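PDB 6L8P: RidA family protein from Psychrobacter sp. MES7-P7E, which probably hydrolyses reactive enamine and imine intermediates, releasing ammonia, as a trimeric deaminase of the RidA (YjgF/YER057c/UK114) family from an Antarctic bacterium. Local coordinates for residues Val48-Gln53 / Glu76-Ile81; Lys94-Leu99 / Glu138-Leu143. The protein carries 1 engineered substitution. One frame throughout, in Å; residues are numbered along the deposited sequence.

Contact 1: residues Val48-Gln53 / Glu76-Ile81; sequences VYISGQ and ENIKAI
Helix 67-84 lies against one face of the mixed beta sheet, and here it rests on strand 47-54 through Ile-50 and Gln-53, which meet Asn-77, Ile-78 and Ile-81. The two backbones run nearly antiparallel, at 165°, with the axes of the short segments 9.2 Å apart, so side chains alone fill the layer between them. Ile-50 and Ile-81 overlap flank to flank, their chains running opposite ways: Ile-50 CG2 lies 3.9 Å from Ile-81 CG2, and the outer end of the same strand residue, Ile-50 CD1, comes 4.2 Å from Ile-78 CG2. In Ile-81 the methyl CG2 packs on Ile-50, while CD1 touches both Ile-50 CG2 and the amide of Gln-53, 3.5 Å from Gln-53 NE2.

Gln-53 reaches this place by folding back on itself. Its chain bends at chi2 (-59°), which lays the aliphatic part along Ile-78, Gln-53 CG being 3.7 Å from Ile-78 CG1, and turns the amide back toward its own strand. There Gln-53 NE2 gives a weak hydrogen bond of 3.3 Å to Ser-51 O, a tie that probably helps to steady the bent chain. Gln-53 OE1 stands 3.7 Å from Asn-77 CB. The two amides, with planes 90° apart, do not pair: Asn-77 OD1 is taken by Gln-73 one turn back on the helix, and its ND2 bonds to Phe-56 O beyond the end of the strand. On the neighbouring strand, Ile-139 and Ser-141 touch Ile-78 and extend the same interface. Isoleucines packed between a sheet face and an antiparallel helix, with a folded glutamine beside them, form part of the alpha/beta core of the RidA fold.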
ATOM      1  N   VAL A  48      12.803   2.772  -6.079  1.00 11.82           N
ATOM      2  CA  VAL A  48      12.121   2.068  -7.166  1.00  9.85           C
ATOM      3  C   VAL A  48      10.793   1.560  -6.637  1.00  9.91           C
ATOM      4  O   VAL A  48      10.767   0.904  -5.595  1.00 11.54           O
ATOM      5  CB  VAL A  48      12.942   0.875  -7.702  1.00 12.31           C
ATOM      6  CG1 VAL A  48      12.188   0.213  -8.872  1.00 12.23           C
ATOM      7  CG2 VAL A  48      14.364   1.325  -8.156  1.00 13.09           C
ATOM      8  N   TYR A  49       9.707   1.832  -7.361  1.00  9.56           N
ATOM      9  CA  TYR A  49       8.378   1.288  -7.032  1.00  9.06           C
ATOM     10  C   TYR A  49       8.136   0.138  -7.998  1.00 10.14           C
ATOM     11  O   TYR A  49       8.000   0.366  -9.206  1.00 10.78           O
ATOM     12  CB  TYR A  49       7.290   2.358  -7.176  1.00 10.54           C
ATOM     13  CG  TYR A  49       7.478   3.507  -6.227  1.00 11.72           C
ATOM     14  CD1 TYR A  49       8.303   4.578  -6.566  1.00 12.23           C
ATOM     15  CD2 TYR A  49       6.906   3.479  -4.974  1.00 12.92           C
ATOM     16  CE1 TYR A  49       8.518   5.637  -5.664  1.00 14.48           C
ATOM     17  CE2 TYR A  49       7.111   4.527  -4.073  1.00 11.39           C
ATOM     18  CZ  TYR A  49       7.911   5.584  -4.421  1.00 16.48           C
ATOM     19  OH  TYR A  49       8.122   6.646  -3.520  1.00 18.29           O
ATOM     20  N   ILE A  50       8.078  -1.094  -7.478  1.00  8.25           N
ATOM     21  CA  ILE A  50       7.815  -2.282  -8.294  1.00  7.91           C
ATOM     22  C   ILE A  50       6.342  -2.649  -8.153  1.00  9.54           C
ATOM     23  O   ILE A  50       5.835  -2.825  -7.028  1.00 11.59           O
ATOM     24  CB  ILE A  50       8.712  -3.468  -7.896  1.00 10.02           C
ATOM     25  CG1 ILE A  50      10.202  -3.052  -7.980  1.00  9.83           C
ATOM     26  CG2 ILE A  50       8.480  -4.657  -8.865  1.00 11.04           C
ATOM     27  CD1 ILE A  50      11.167  -4.261  -7.703  1.00 11.36           C
ATOM     28  N   SER A  51       5.681  -2.785  -9.305  1.00  8.07           N
ATOM     29  CA  SER A  51       4.282  -3.197  -9.360  1.00  7.21           C
ATOM     30  C   SER A  51       4.060  -4.520  -8.648  1.00 10.81           C
ATOM     31  O   SER A  51       4.977  -5.347  -8.491  1.00 10.29           O
ATOM     32  CB  SER A  51       3.838  -3.359 -10.814  1.00  8.26           C
ATOM     33  OG  SER A  51       3.832  -2.084 -11.426  1.00 10.13           O
ATOM     34  N   GLY A  52       2.818  -4.725  -8.211  1.00  8.32           N
ATOM     35  CA  GLY A  52       2.466  -6.034  -7.670  1.00  7.20           C
ATOM     36  C   GLY A  52       2.831  -7.121  -8.654  1.00 10.15           C
ATOM     37  O   GLY A  52       2.579  -6.996  -9.848  1.00 11.77           O
ATOM     38  N   GLN A  53       3.488  -8.163  -8.161  1.00  9.08           N
ATOM     39  CA  GLN A  53       3.861  -9.321  -8.963  1.00  9.47           C
ATOM     40  C   GLN A  53       3.058 -10.524  -8.511  1.00 10.67           C
ATOM     41  O   GLN A  53       2.897 -10.759  -7.306  1.00  9.25           O
ATOM     42  CB  GLN A  53       5.359  -9.623  -8.825  1.00  8.43           C
ATOM     43  CG  GLN A  53       6.237  -8.522  -9.419  1.00 10.22           C
ATOM     44  CD  GLN A  53       5.977  -8.299 -10.874  1.00 11.95           C
ATOM     45  OE1 GLN A  53       6.037  -9.244 -11.662  1.00 13.48           O
ATOM     46  NE2 GLN A  53       5.667  -7.050 -11.253  1.00 13.52           N
ATOM     47  N   GLU A  76      11.147 -14.658  -7.973  1.00 11.99           N
ATOM     48  CA  GLU A  76      11.973 -14.603  -9.187  1.00 13.01           C
ATOM     49  C   GLU A  76      11.602 -13.400 -10.057  1.00 10.37           C
ATOM     50  O   GLU A  76      12.477 -12.714 -10.629  1.00 13.63           O
ATOM     51  CB  GLU A  76      11.815 -15.905  -9.980  1.00 15.62           C
ATOM     52  CG  GLU A  76      12.377 -17.128  -9.227  1.00 19.84           C
ATOM     53  CD  GLU A  76      13.847 -16.916  -8.821  1.00 55.89           C
ATOM     54  OE1 GLU A  76      14.637 -16.445  -9.674  1.00 55.90           O
ATOM     55  OE2 GLU A  76      14.217 -17.205  -7.654  1.00 60.26           O
ATOM     56  N   ASN A  77      10.290 -13.127 -10.165  1.00 10.24           N
ATOM     57  CA  ASN A  77       9.813 -11.985 -10.942  1.00  9.22           C
ATOM     58  C   ASN A  77      10.280 -10.649 -10.356  1.00 10.45           C
ATOM     59  O   ASN A  77      10.758  -9.754 -11.076  1.00 11.71           O
ATOM     60  CB  ASN A  77       8.283 -12.061 -11.037  1.00  9.20           C
ATOM     61  CG  ASN A  77       7.805 -13.281 -11.835  1.00 10.77           C
ATOM     62  OD1 ASN A  77       8.597 -13.895 -12.545  1.00 13.42           O
ATOM     63  ND2 ASN A  77       6.501 -13.634 -11.706  1.00 11.42           N
ATOM     64  N   ILE A  78      10.183 -10.508  -9.031  1.00 10.18           N
ATOM     65  CA  ILE A  78      10.664  -9.294  -8.388  1.00  8.81           C
ATOM     66  C   ILE A  78      12.160  -9.146  -8.577  1.00  9.18           C
ATOM     67  O   ILE A  78      12.632  -8.057  -8.898  1.00 10.92           O
ATOM     68  CB  ILE A  78      10.271  -9.290  -6.899  1.00  9.31           C
ATOM     69  CG1 ILE A  78       8.741  -9.181  -6.777  1.00  9.83           C
ATOM     70  CG2 ILE A  78      10.940  -8.112  -6.173  1.00 10.36           C
ATOM     71  CD1 ILE A  78       8.256  -9.343  -5.315  1.00 10.09           C
ATOM     72  N   LYS A  79      12.909 -10.233  -8.371  1.00 11.21           N
ATOM     73  CA  LYS A  79      14.368 -10.191  -8.526  1.00 11.64           C
ATOM     74  C   LYS A  79      14.752  -9.720  -9.926  1.00 12.84           C
ATOM     75  O   LYS A  79      15.644  -8.863 -10.087  1.00 13.57           O
ATOM     76  CB  LYS A  79      14.946 -11.574  -8.220  1.00 14.88           C
ATOM     77  CG  LYS A  79      16.459 -11.635  -8.182  1.00 26.85           C
ATOM     78  CD  LYS A  79      16.839 -12.888  -7.392  1.00 44.14           C
ATOM     79  CE  LYS A  79      17.955 -13.653  -8.047  1.00 55.73           C
ATOM     80  NZ  LYS A  79      18.876 -12.686  -8.669  1.00 53.02           N
ATOM     81  N   ALA A  80      14.056 -10.235 -10.953  1.00 14.31           N
ATOM     82  CA  ALA A  80      14.370  -9.805 -12.312  1.00 12.40           C
ATOM     83  C   ALA A  80      14.188  -8.297 -12.478  1.00 12.97           C
ATOM     84  O   ALA A  80      14.994  -7.627 -13.151  1.00 15.29           O
ATOM     85  CB  ALA A  80      13.501 -10.562 -13.323  1.00 12.84           C
ATOM     86  N   ILE A  81      13.105  -7.746 -11.898  1.00 10.80           N
ATOM     87  CA  ILE A  81      12.871  -6.319 -12.032  1.00  8.93           C
ATOM     88  C   ILE A  81      13.889  -5.523 -11.221  1.00 11.92           C
ATOM     89  O   ILE A  81      14.342  -4.460 -11.662  1.00 13.19           O
ATOM     90  CB  ILE A  81      11.426  -5.992 -11.625  1.00 11.49           C
ATOM     91  CG1 ILE A  81      10.502  -6.691 -12.600  1.00 10.89           C
ATOM     92  CG2 ILE A  81      11.210  -4.489 -11.663  1.00 13.95           C
ATOM     93  CD1 ILE A  81       9.040  -6.755 -12.150  1.00 12.26           C
TER

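Contact 2: residues Lys94-Leu99 / Glu138-Leu143; sequences KFNVSL and EIESIL
The Phe-95 ring has Glu-140 O in its plane at one edge and Ser-141 OG near its plane, 3.3 Å from Phe-95 CE1; Ile-139 CG2 approaches Phe-95 CD1 obliquely, and Phe-112 meets the ring at a steep angle. With CG beside the backbone N (chi1 -79°), the ring leans over strand 138-143. Were Phe-95 cut back to an alanine, Ile-139 CG2 and Ser-141 would probably face a gap, and Phe-112 would lose the ring it meets. Val-97 CG2 continues the apolar row, 4.1 Å from Ile-139 CG1.

Asn-96 and Glu-140 sit side by side on the opposite face, amide and carboxylate planes 60° apart. A water hydrogen-bonds to Glu-140 OE2 (2.7 Å), Ser-98 OG and Asn-96 O. Glu-140 OE1 makes a salt bridge with Lys-94 NZ and accepts a hydrogen bond from Asn-96 ND2, both of the second subunit. Six backbone hydrogen bonds join the antiparallel strands, the straightest from Ser-98 N to Glu-138 O (2.9 Å, 176°). Glu-138 lies near a malonate ion, probably from the crystallisation liquor, consistent with a subunit-interface pocket as in RidA relatives. One face is mostly apolar; on the other, mostly polar, the inter-subunit salt bridge probably offsets the charge of Glu-140.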
ATOM      1  N   LYS A  94      10.596  -2.211   1.573  1.00  9.48           N
ATOM      2  CA  LYS A  94       9.231  -2.503   2.026  1.00  8.68           C
ATOM      3  C   LYS A  94       8.610  -3.480   1.035  1.00  8.42           C
ATOM      4  O   LYS A  94       8.712  -3.269  -0.175  1.00  9.92           O
ATOM      5  CB  LYS A  94       8.379  -1.212   2.126  1.00 10.81           C
ATOM      6  CG  LYS A  94       6.876  -1.402   2.352  1.00 13.77           C
ATOM      7  CD  LYS A  94       6.586  -1.862   3.747  1.00 17.13           C
ATOM      8  CE  LYS A  94       5.056  -2.076   3.987  1.00 15.65           C
ATOM      9  NZ  LYS A  94       4.224  -0.842   3.627  1.00 18.70           N
ATOM     10  N   PHE A  95       8.014  -4.543   1.559  1.00  7.57           N
ATOM     11  CA  PHE A  95       7.153  -5.445   0.795  1.00 10.62           C
ATOM     12  C   PHE A  95       5.710  -5.297   1.276  1.00 10.53           C
ATOM     13  O   PHE A  95       5.451  -5.209   2.479  1.00  9.10           O
ATOM     14  CB  PHE A  95       7.555  -6.913   1.021  1.00  9.25           C
ATOM     15  CG  PHE A  95       8.751  -7.372   0.249  1.00  9.16           C
ATOM     16  CD1 PHE A  95       8.795  -7.254  -1.147  1.00 12.68           C
ATOM     17  CD2 PHE A  95       9.829  -7.969   0.930  1.00 11.26           C
ATOM     18  CE1 PHE A  95       9.899  -7.732  -1.850  1.00 11.10           C
ATOM     19  CE2 PHE A  95      10.927  -8.473   0.232  1.00 12.61           C
ATOM     20  CZ  PHE A  95      10.972  -8.338  -1.164  1.00 13.56           C
ATOM     21  N   ASN A  96       4.754  -5.375   0.349  1.00  8.06           N
ATOM     22  CA  ASN A  96       3.342  -5.452   0.719  1.00  7.72           C
ATOM     23  C   ASN A  96       2.809  -6.748   0.154  1.00 10.71           C
ATOM     24  O   ASN A  96       2.822  -6.945  -1.068  1.00  9.90           O
ATOM     25  CB  ASN A  96       2.569  -4.263   0.162  1.00  9.52           C
ATOM     26  CG  ASN A  96       1.267  -4.060   0.843  1.00 39.12           C
ATOM     27  OD1 ASN A  96       0.216  -4.426   0.317  1.00 48.67           O
ATOM     28  ND2 ASN A  96       1.310  -3.461   2.021  1.00 35.47           N
ATOM     29  N   VAL A  97       2.355  -7.633   1.023  1.00  7.69           N
ATOM     30  CA  VAL A  97       1.935  -8.973   0.616  1.00  7.78           C
ATOM     31  C   VAL A  97       0.417  -9.084   0.696  1.00  8.18           C
ATOM     32  O   VAL A  97      -0.179  -8.783   1.742  1.00  9.28           O
ATOM     33  CB  VAL A  97       2.555 -10.036   1.519  1.00  9.16           C
ATOM     34  CG1 VAL A  97       2.104 -11.419   1.079  1.00 10.79           C
ATOM     35  CG2 VAL A  97       4.119  -9.929   1.496  1.00  9.17           C
ATOM     36  N   SER A  98      -0.206  -9.562  -0.390  1.00  6.80           N
ATOM     37  CA  SER A  98      -1.626  -9.880  -0.402  1.00  6.66           C
ATOM     38  C   SER A  98      -1.775 -11.375  -0.643  1.00  8.25           C
ATOM     39  O   SER A  98      -1.267 -11.897  -1.642  1.00  9.58           O
ATOM     40  CB  SER A  98      -2.344  -9.096  -1.498  1.00  8.87           C
ATOM     41  OG  SER A  98      -2.082  -7.688  -1.386  1.00 12.30           O
ATOM     42  N   LEU A  99      -2.434 -12.066   0.282  1.00  8.86           N
ATOM     43  CA  LEU A  99      -2.695 -13.502   0.196  1.00  7.83           C
ATOM     44  C   LEU A  99      -4.184 -13.738   0.036  1.00  8.65           C
ATOM     45  O   LEU A  99      -4.989 -12.990   0.586  1.00  9.71           O
ATOM     46  CB  LEU A  99      -2.266 -14.236   1.477  1.00  9.27           C
ATOM     47  CG  LEU A  99      -0.791 -14.057   1.838  1.00 11.79           C
ATOM     48  CD1 LEU A  99      -0.557 -14.763   3.156  1.00 18.65           C
ATOM     49  CD2 LEU A  99       0.007 -14.712   0.770  1.00 15.31           C
ATOM     50  N   GLU A 138       0.167 -11.928  -4.184  1.00  8.25           N
ATOM     51  CA  GLU A 138       0.688 -10.784  -4.926  1.00  7.44           C
ATOM     52  C   GLU A 138       1.620 -10.031  -3.988  1.00  9.09           C
ATOM     53  O   GLU A 138       1.276  -9.846  -2.821  1.00 10.38           O
ATOM     54  CB  GLU A 138      -0.469  -9.843  -5.382  1.00  8.03           C
ATOM     55  CG  GLU A 138       0.013  -8.621  -6.110  1.00 10.15           C
ATOM     56  CD  GLU A 138      -1.151  -7.789  -6.657  1.00 16.21           C
ATOM     57  OE1 GLU A 138      -2.304  -8.296  -6.735  1.00 13.71           O
ATOM     58  OE2 GLU A 138      -0.941  -6.615  -7.036  1.00 11.85           O
ATOM     59  N   ILE A 139       2.803  -9.629  -4.463  1.00  8.43           N
ATOM     60  CA  ILE A 139       3.732  -8.884  -3.615  1.00  7.43           C
ATOM     61  C   ILE A 139       4.173  -7.653  -4.361  1.00  7.12           C
ATOM     62  O   ILE A 139       4.611  -7.744  -5.510  1.00  9.54           O
ATOM     63  CB  ILE A 139       4.943  -9.742  -3.206  1.00  7.91           C
ATOM     64  CG1 ILE A 139       4.458 -10.997  -2.454  1.00  9.00           C
ATOM     65  CG2 ILE A 139       5.927  -8.884  -2.371  1.00  8.92           C
ATOM     66  CD1 ILE A 139       5.615 -11.900  -1.904  1.00 10.82           C
ATOM     67  N   GLU A 140       4.054  -6.483  -3.706  1.00  7.66           N
ATOM     68  CA  GLU A 140       4.547  -5.190  -4.193  1.00  7.15           C
ATOM     69  C   GLU A 140       5.835  -4.855  -3.457  1.00  8.95           C
ATOM     70  O   GLU A 140       6.005  -5.277  -2.307  1.00 10.88           O
ATOM     71  CB  GLU A 140       3.572  -4.087  -3.887  1.00 12.12           C
ATOM     72  CG  GLU A 140       2.190  -4.299  -4.379  1.00 14.37           C
ATOM     73  CD  GLU A 140       1.228  -3.508  -3.495  1.00 17.65           C
ATOM     74  OE1 GLU A 140       1.367  -2.249  -3.409  1.00 16.04           O
ATOM     75  OE2 GLU A 140       0.330  -4.121  -2.864  1.00 15.50           O
ATOM     76  N   SER A 141       6.702  -4.055  -4.079  1.00  8.91           N
ATOM     77  CA  SER A 141       8.005  -3.802  -3.461  1.00  8.73           C
ATOM     78  C   SER A 141       8.407  -2.353  -3.645  1.00 10.06           C
ATOM     79  O   SER A 141       8.097  -1.741  -4.666  1.00 10.82           O
ATOM     80  CB  SER A 141       9.118  -4.636  -4.105  1.00 10.38           C
ATOM     81  OG  SER A 141       8.688  -5.954  -4.311  1.00 11.47           O
ATOM     82  N   ILE A 142       9.140  -1.810  -2.667  1.00  9.24           N
ATOM     83  CA  ILE A 142       9.805  -0.523  -2.804  1.00  8.59           C
ATOM     84  C   ILE A 142      11.268  -0.773  -2.489  1.00  9.13           C
ATOM     85  O   ILE A 142      11.573  -1.422  -1.477  1.00 10.20           O
ATOM     86  CB  ILE A 142       9.232   0.547  -1.853  1.00 10.32           C
ATOM     87  CG1 ILE A 142       7.744   0.776  -2.197  1.00 11.06           C
ATOM     88  CG2 ILE A 142      10.048   1.873  -1.987  1.00 10.90           C
ATOM     89  CD1 ILE A 142       7.006   1.766  -1.221  1.00 13.96           C
ATOM     90  N   LEU A 143      12.150  -0.294  -3.384  1.00 11.18           N
ATOM     91  CA  LEU A 143      13.607  -0.383  -3.235  1.00 11.96           C
ATOM     92  C   LEU A 143      14.193   0.973  -2.905  1.00  9.46           C
ATOM     93  O   LEU A 143      13.698   2.019  -3.352  1.00 12.12           O
ATOM     94  CB  LEU A 143      14.290  -0.847  -4.536  1.00 10.55           C
ATOM     95  CG  LEU A 143      14.242  -2.334  -4.850  1.00 19.22           C
ATOM     96  CD1 LEU A 143      12.881  -2.921  -4.928  1.00 18.96           C
ATOM     97  CD2 LEU A 143      14.975  -2.548  -6.188  1.00 18.94           C
TER
HETATM   98  O   HOH W   1       0.120  -6.768  -2.615  1.00 15.06           O

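After strands 23-26 and 41-44 the chain enters strand 47-54, and contact 1 closes when helix 67-84 folds back onto it, 22 residues lying between its segments. The chain then enters strand 92-99, and contact 2 closes a longer loop of 38 residues, through helix 105-115 and strand 122-127, as strand 137-144 returns. The two closures stand in series, neither nested nor crossed. Strand 137-144 nevertheless slots between 47-54 and 92-99, so the last strand lies next to the strands of both contacts: Ile-50 N probably bonds Ser-141 O at 2.9 Å, and Ile-50 CD1 packs 3.5 Å from Leu-143 CD1. Both contacts also reach the second subunit of the trimer.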